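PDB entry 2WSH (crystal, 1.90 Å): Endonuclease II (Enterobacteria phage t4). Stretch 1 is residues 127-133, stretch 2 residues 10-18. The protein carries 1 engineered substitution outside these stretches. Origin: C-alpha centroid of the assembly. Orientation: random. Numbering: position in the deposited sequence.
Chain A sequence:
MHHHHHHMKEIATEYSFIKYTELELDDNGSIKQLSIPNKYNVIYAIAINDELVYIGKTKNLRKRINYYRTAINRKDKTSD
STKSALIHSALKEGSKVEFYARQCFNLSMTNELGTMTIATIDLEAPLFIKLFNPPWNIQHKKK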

ATOM      1  N   LEU A 127      -9.501 -15.331   1.419  1.00 26.68           N
ATOM      2  CA  LEU A 127      -8.580 -16.088   0.572  1.00 29.57           C
ATOM      3  C   LEU A 127      -8.151 -17.411   1.207  1.00 25.52           C
ATOM      4  O   LEU A 127      -7.942 -18.401   0.508  1.00 28.44           O
ATOM      5  CB  LEU A 127      -7.354 -15.245   0.215  1.00 30.47           C
ATOM      6  CG  LEU A 127      -7.610 -14.044  -0.701  1.00 32.88           C
ATOM      7  CD1 LEU A 127      -6.344 -13.233  -0.866  1.00 30.70           C
ATOM      8  CD2 LEU A 127      -8.144 -14.493  -2.060  1.00 31.23           C
ATOM      9  N   PHE A 128      -8.005 -17.421   2.529  1.00 21.98           N
ATOM     10  CA  PHE A 128      -7.687 -18.655   3.237  1.00 22.09           C
ATOM     11  C   PHE A 128      -8.867 -19.620   3.174  1.00 27.42           C
ATOM     12  O   PHE A 128      -8.693 -20.824   2.998  1.00 31.20           O
ATOM     13  CB  PHE A 128      -7.326 -18.373   4.696  1.00 20.56           C
ATOM     14  CG  PHE A 128      -5.881 -18.008   4.902  1.00 23.89           C
ATOM     15  CD1 PHE A 128      -4.879 -18.910   4.597  1.00 30.38           C
ATOM     16  CD2 PHE A 128      -5.532 -16.768   5.406  1.00 23.66           C
ATOM     17  CE1 PHE A 128      -3.546 -18.585   4.789  1.00 31.92           C
ATOM     18  CE2 PHE A 128      -4.198 -16.431   5.601  1.00 25.09           C
ATOM     19  CZ  PHE A 128      -3.209 -17.342   5.292  1.00 29.43           C
ATOM     20  N   ILE A 129     -10.071 -19.079   3.320  1.00 22.99           N
ATOM     21  CA  ILE A 129     -11.276 -19.896   3.278  1.00 23.04           C
ATOM     22  C   ILE A 129     -11.461 -20.530   1.897  1.00 32.35           C
ATOM     23  O   ILE A 129     -11.736 -21.725   1.784  1.00 26.66           O
ATOM     24  CB  ILE A 129     -12.513 -19.079   3.674  1.00 22.85           C
ATOM     25  CG1 ILE A 129     -12.414 -18.654   5.141  1.00 17.41           C
ATOM     26  CG2 ILE A 129     -13.780 -19.878   3.428  1.00 36.73           C
ATOM     27  CD1 ILE A 129     -13.521 -17.714   5.582  1.00 34.00           C
ATOM     28  N   LYS A 130     -11.287 -19.737   0.844  1.00 33.85           N
ATOM     29  CA  LYS A 130     -11.372 -20.259  -0.518  1.00 34.45           C
ATOM     30  C   LYS A 130     -10.254 -21.262  -0.786  1.00 31.06           C
ATOM     31  O   LYS A 130     -10.421 -22.207  -1.559  1.00 31.11           O
ATOM     32  CB  LYS A 130     -11.314 -19.119  -1.539  1.00 34.77           C
ATOM     33  CG  LYS A 130     -11.033 -19.574  -2.964  1.00 40.22           C
ATOM     34  CD  LYS A 130     -10.782 -18.391  -3.887  1.00 58.41           C
ATOM     35  CE  LYS A 130     -12.083 -17.761  -4.359  1.00 55.01           C
ATOM     36  NZ  LYS A 130     -12.735 -18.567  -5.431  1.00 60.35           N
ATOM     37  N   LEU A 131      -9.115 -21.061  -0.130  1.00 30.06           N
ATOM     38  CA  LEU A 131      -7.956 -21.915  -0.346  1.00 26.83           C
ATOM     39  C   LEU A 131      -8.122 -23.294   0.290  1.00 32.05           C
ATOM     40  O   LEU A 131      -7.878 -24.316  -0.352  1.00 31.71           O
ATOM     41  CB  LEU A 131      -6.684 -21.243   0.177  1.00 31.16           C
ATOM     42  CG  LEU A 131      -5.365 -21.985  -0.065  1.00 34.30           C
ATOM     43  CD1 LEU A 131      -5.192 -22.322  -1.539  1.00 31.65           C
ATOM     44  CD2 LEU A 131      -4.186 -21.167   0.438  1.00 30.21           C
ATOM     45  N   PHE A 132      -8.542 -23.321   1.552  1.00 26.82           N
ATOM     46  CA  PHE A 132      -8.598 -24.572   2.307  1.00 27.93           C
ATOM     47  C   PHE A 132     -10.003 -25.151   2.481  1.00 30.12           C
ATOM     48  O   PHE A 132     -10.150 -26.323   2.822  1.00 30.12           O
ATOM     49  CB  PHE A 132      -7.950 -24.394   3.684  1.00 25.44           C
ATOM     50  CG  PHE A 132      -6.499 -24.027   3.627  1.00 26.39           C
ATOM     51  CD1 PHE A 132      -5.588 -24.852   2.988  1.00 32.94           C
ATOM     52  CD2 PHE A 132      -6.040 -22.866   4.228  1.00 29.07           C
ATOM     53  CE1 PHE A 132      -4.246 -24.520   2.936  1.00 32.99           C
ATOM     54  CE2 PHE A 132      -4.700 -22.528   4.183  1.00 32.70           C
ATOM     55  CZ  PHE A 132      -3.802 -23.355   3.533  1.00 34.16           C
ATOM     56  N   ASN A 133     -11.031 -24.339   2.254  1.00 28.75           N
ATOM     57  CA  ASN A 133     -12.398 -24.770   2.543  1.00 28.11           C
ATOM     58  C   ASN A 133     -12.493 -25.460   3.902  1.00 26.74           C
ATOM     59  O   ASN A 133     -12.945 -26.603   3.984  1.00 26.85           O
ATOM     60  CB  ASN A 133     -12.900 -25.739   1.468  1.00 29.42           C
ATOM     61  CG  ASN A 133     -12.983 -25.104   0.096  1.00 31.37           C
ATOM     62  OD1 ASN A 133     -13.750 -24.164  -0.125  1.00 33.88           O
ATOM     63  ND2 ASN A 133     -12.196 -25.622  -0.841  1.00 31.13           N
TER
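Stretch 2, residues 10-18: EIATEYSFI

Residues 127-132 form the end of a helix, documented by the bonds from Leu131 N to Leu127 O (3.0 Å) and from Phe132 N to Phe128 O (2.9 Å); Asn133 leaves it with positive phi (45°). Stretch 2 is helical through Glu14, with Glu14 N bonded to Glu10 O at 3.0 Å. Tyr15 departs from helical phi/psi (-120°/17°), Ser16 takes positive phi, and Phe17 N returns to Ala12 O at 2.8 Å.

The CA atoms of Phe128 and Tyr15 lie 10.0 Å apart and those of Phe132 and Ile11 9.8 Å, so the register runs antiparallel. At that spacing the side chains fill the gap, and no hydrogen bond crosses it.

Tyr15 is central, meeting three residues of stretch 1. The edge of Phe128 points at its ring face (CE1 of Phe128 to CD1 of Tyr15, 3.7 Å; planes at 77°). Phe132 makes an offset edge-to-face pair with it, CZ of Phe132 lying 3.8 Å from CE2 of Tyr15. Leu131 CD2 approaches Tyr15 OH to 3.3 Å.

The phenylalanine faces receive other partners. Ile11 CD1 sits 4.0 Å from the Phe132 ring centroid, 18° off the normal, a CH-pi contact. Phe17 directs its edge at the face of Phe128, with CE2 of Phe17 3.9 Å from CZ of Phe128.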

ATOM      1  N   GLU A  10       2.118 -28.328   7.956  1.00 37.88           N
ATOM      2  CA  GLU A  10       2.589 -27.766   6.698  1.00 37.92           C
ATOM      3  C   GLU A  10       2.031 -26.369   6.468  1.00 45.06           C
ATOM      4  O   GLU A  10       2.735 -25.476   6.002  1.00 37.98           O
ATOM      5  CB  GLU A  10       2.205 -28.689   5.545  1.00 43.45           C
ATOM      6  CG  GLU A  10       2.528 -30.148   5.823  1.00 59.12           C
ATOM      7  CD  GLU A  10       1.767 -31.098   4.922  1.00 67.76           C
ATOM      8  OE1 GLU A  10       1.697 -30.837   3.702  1.00 62.04           O
ATOM      9  OE2 GLU A  10       1.242 -32.108   5.438  1.00 71.06           O
ATOM     10  N   ILE A  11       0.760 -26.184   6.801  1.00 41.78           N
ATOM     11  CA  ILE A  11       0.133 -24.878   6.675  1.00 35.14           C
ATOM     12  C   ILE A  11       0.845 -23.858   7.558  1.00 36.48           C
ATOM     13  O   ILE A  11       1.134 -22.739   7.126  1.00 30.78           O
ATOM     14  CB  ILE A  11      -1.368 -24.943   7.027  1.00 34.48           C
ATOM     15  CG1 ILE A  11      -2.098 -25.854   6.037  1.00 43.29           C
ATOM     16  CG2 ILE A  11      -1.984 -23.557   7.007  1.00 31.61           C
ATOM     17  CD1 ILE A  11      -3.567 -26.045   6.348  1.00 45.37           C
ATOM     18  N   ALA A  12       1.147 -24.260   8.789  1.00 29.88           N
ATOM     19  CA  ALA A  12       1.776 -23.366   9.752  1.00 30.66           C
ATOM     20  C   ALA A  12       3.107 -22.800   9.255  1.00 43.81           C
ATOM     21  O   ALA A  12       3.420 -21.633   9.493  1.00 37.56           O
ATOM     22  CB  ALA A  12       1.964 -24.075  11.085  1.00 36.76           C
ATOM     23  N   THR A  13       3.889 -23.623   8.565  1.00 40.73           N
ATOM     24  CA  THR A  13       5.195 -23.187   8.077  1.00 44.19           C
ATOM     25  C   THR A  13       5.083 -22.381   6.782  1.00 40.30           C
ATOM     26  O   THR A  13       5.787 -21.389   6.595  1.00 43.07           O
ATOM     27  CB  THR A  13       6.162 -24.378   7.881  1.00 46.54           C
ATOM     28  OG1 THR A  13       7.428 -23.896   7.414  1.00 60.49           O
ATOM     29  CG2 THR A  13       5.602 -25.376   6.876  1.00 43.80           C
ATOM     30  N   GLU A  14       4.188 -22.805   5.897  1.00 43.19           N
ATOM     31  CA  GLU A  14       4.005 -22.141   4.613  1.00 42.04           C
ATOM     32  C   GLU A  14       3.431 -20.732   4.775  1.00 37.75           C
ATOM     33  O   GLU A  14       3.749 -19.831   4.000  1.00 41.20           O
ATOM     34  CB  GLU A  14       3.102 -22.985   3.712  1.00 41.61           C
ATOM     35  CG  GLU A  14       3.096 -22.570   2.254  1.00 41.47           C
ATOM     36  CD  GLU A  14       2.325 -23.541   1.377  1.00 63.09           C
ATOM     37  OE1 GLU A  14       2.120 -23.232   0.183  1.00 62.58           O
ATOM     38  OE2 GLU A  14       1.925 -24.613   1.881  1.00 61.18           O
ATOM     39  N   TYR A  15       2.597 -20.541   5.791  1.00 33.33           N
ATOM     40  CA  TYR A  15       1.921 -19.263   5.975  1.00 35.91           C
ATOM     41  C   TYR A  15       2.248 -18.602   7.303  1.00 36.07           C
ATOM     42  O   TYR A  15       1.548 -17.690   7.742  1.00 36.13           O
ATOM     43  CB  TYR A  15       0.413 -19.440   5.812  1.00 31.37           C
ATOM     44  CG  TYR A  15       0.044 -19.881   4.424  1.00 25.07           C
ATOM     45  CD1 TYR A  15      -0.126 -18.953   3.406  1.00 30.18           C
ATOM     46  CD2 TYR A  15      -0.106 -21.227   4.117  1.00 29.71           C
ATOM     47  CE1 TYR A  15      -0.449 -19.347   2.127  1.00 37.04           C
ATOM     48  CE2 TYR A  15      -0.431 -21.631   2.837  1.00 28.81           C
ATOM     49  CZ  TYR A  15      -0.599 -20.687   1.846  1.00 36.34           C
ATOM     50  OH  TYR A  15      -0.923 -21.075   0.567  1.00 41.33           O
ATOM     51  N   SER A  16       3.318 -19.069   7.933  1.00 33.40           N
ATOM     52  CA  SER A  16       3.797 -18.480   9.175  1.00 29.37           C
ATOM     53  C   SER A  16       2.712 -18.391  10.243  1.00 30.65           C
ATOM     54  O   SER A  16       2.538 -17.355  10.881  1.00 30.48           O
ATOM     55  CB  SER A  16       4.410 -17.102   8.918  1.00 34.06           C
ATOM     56  OG  SER A  16       5.626 -17.220   8.195  1.00 40.48           O
ATOM     57  N   PHE A  17       1.977 -19.480  10.431  1.00 32.60           N
ATOM     58  CA  PHE A  17       1.086 -19.579  11.576  1.00 27.71           C
ATOM     59  C   PHE A  17       1.903 -20.041  12.769  1.00 22.99           C
ATOM     60  O   PHE A  17       2.624 -21.032  12.692  1.00 29.78           O
ATOM     61  CB  PHE A  17      -0.055 -20.563  11.307  1.00 28.13           C
ATOM     62  CG  PHE A  17      -1.190 -19.979  10.514  1.00 21.73           C
ATOM     63  CD1 PHE A  17      -2.237 -19.332  11.153  1.00 24.12           C
ATOM     64  CD2 PHE A  17      -1.220 -20.089   9.132  1.00 26.79           C
ATOM     65  CE1 PHE A  17      -3.287 -18.797  10.428  1.00 19.36           C
ATOM     66  CE2 PHE A  17      -2.266 -19.555   8.399  1.00 22.32           C
ATOM     67  CZ  PHE A  17      -3.299 -18.908   9.048  1.00 22.69           C
ATOM     68  N   ILE A  18       1.803 -19.308  13.867  1.00 30.35           N
ATOM     69  CA  ILE A  18       2.504 -19.675  15.084  1.00 29.30           C
ATOM     70  C   ILE A  18       1.492 -20.156  16.117  1.00 31.80           C
ATOM     71  O   ILE A  18       0.458 -19.520  16.323  1.00 29.40           O
ATOM     72  CB  ILE A  18       3.318 -18.494  15.624  1.00 28.68           C
ATOM     73  CG1 ILE A  18       4.455 -18.165  14.654  1.00 29.53           C
ATOM     74  CG2 ILE A  18       3.869 -18.803  17.007  1.00 37.76           C
ATOM     75  CD1 ILE A  18       5.072 -16.814  14.877  1.00 33.84           C
TER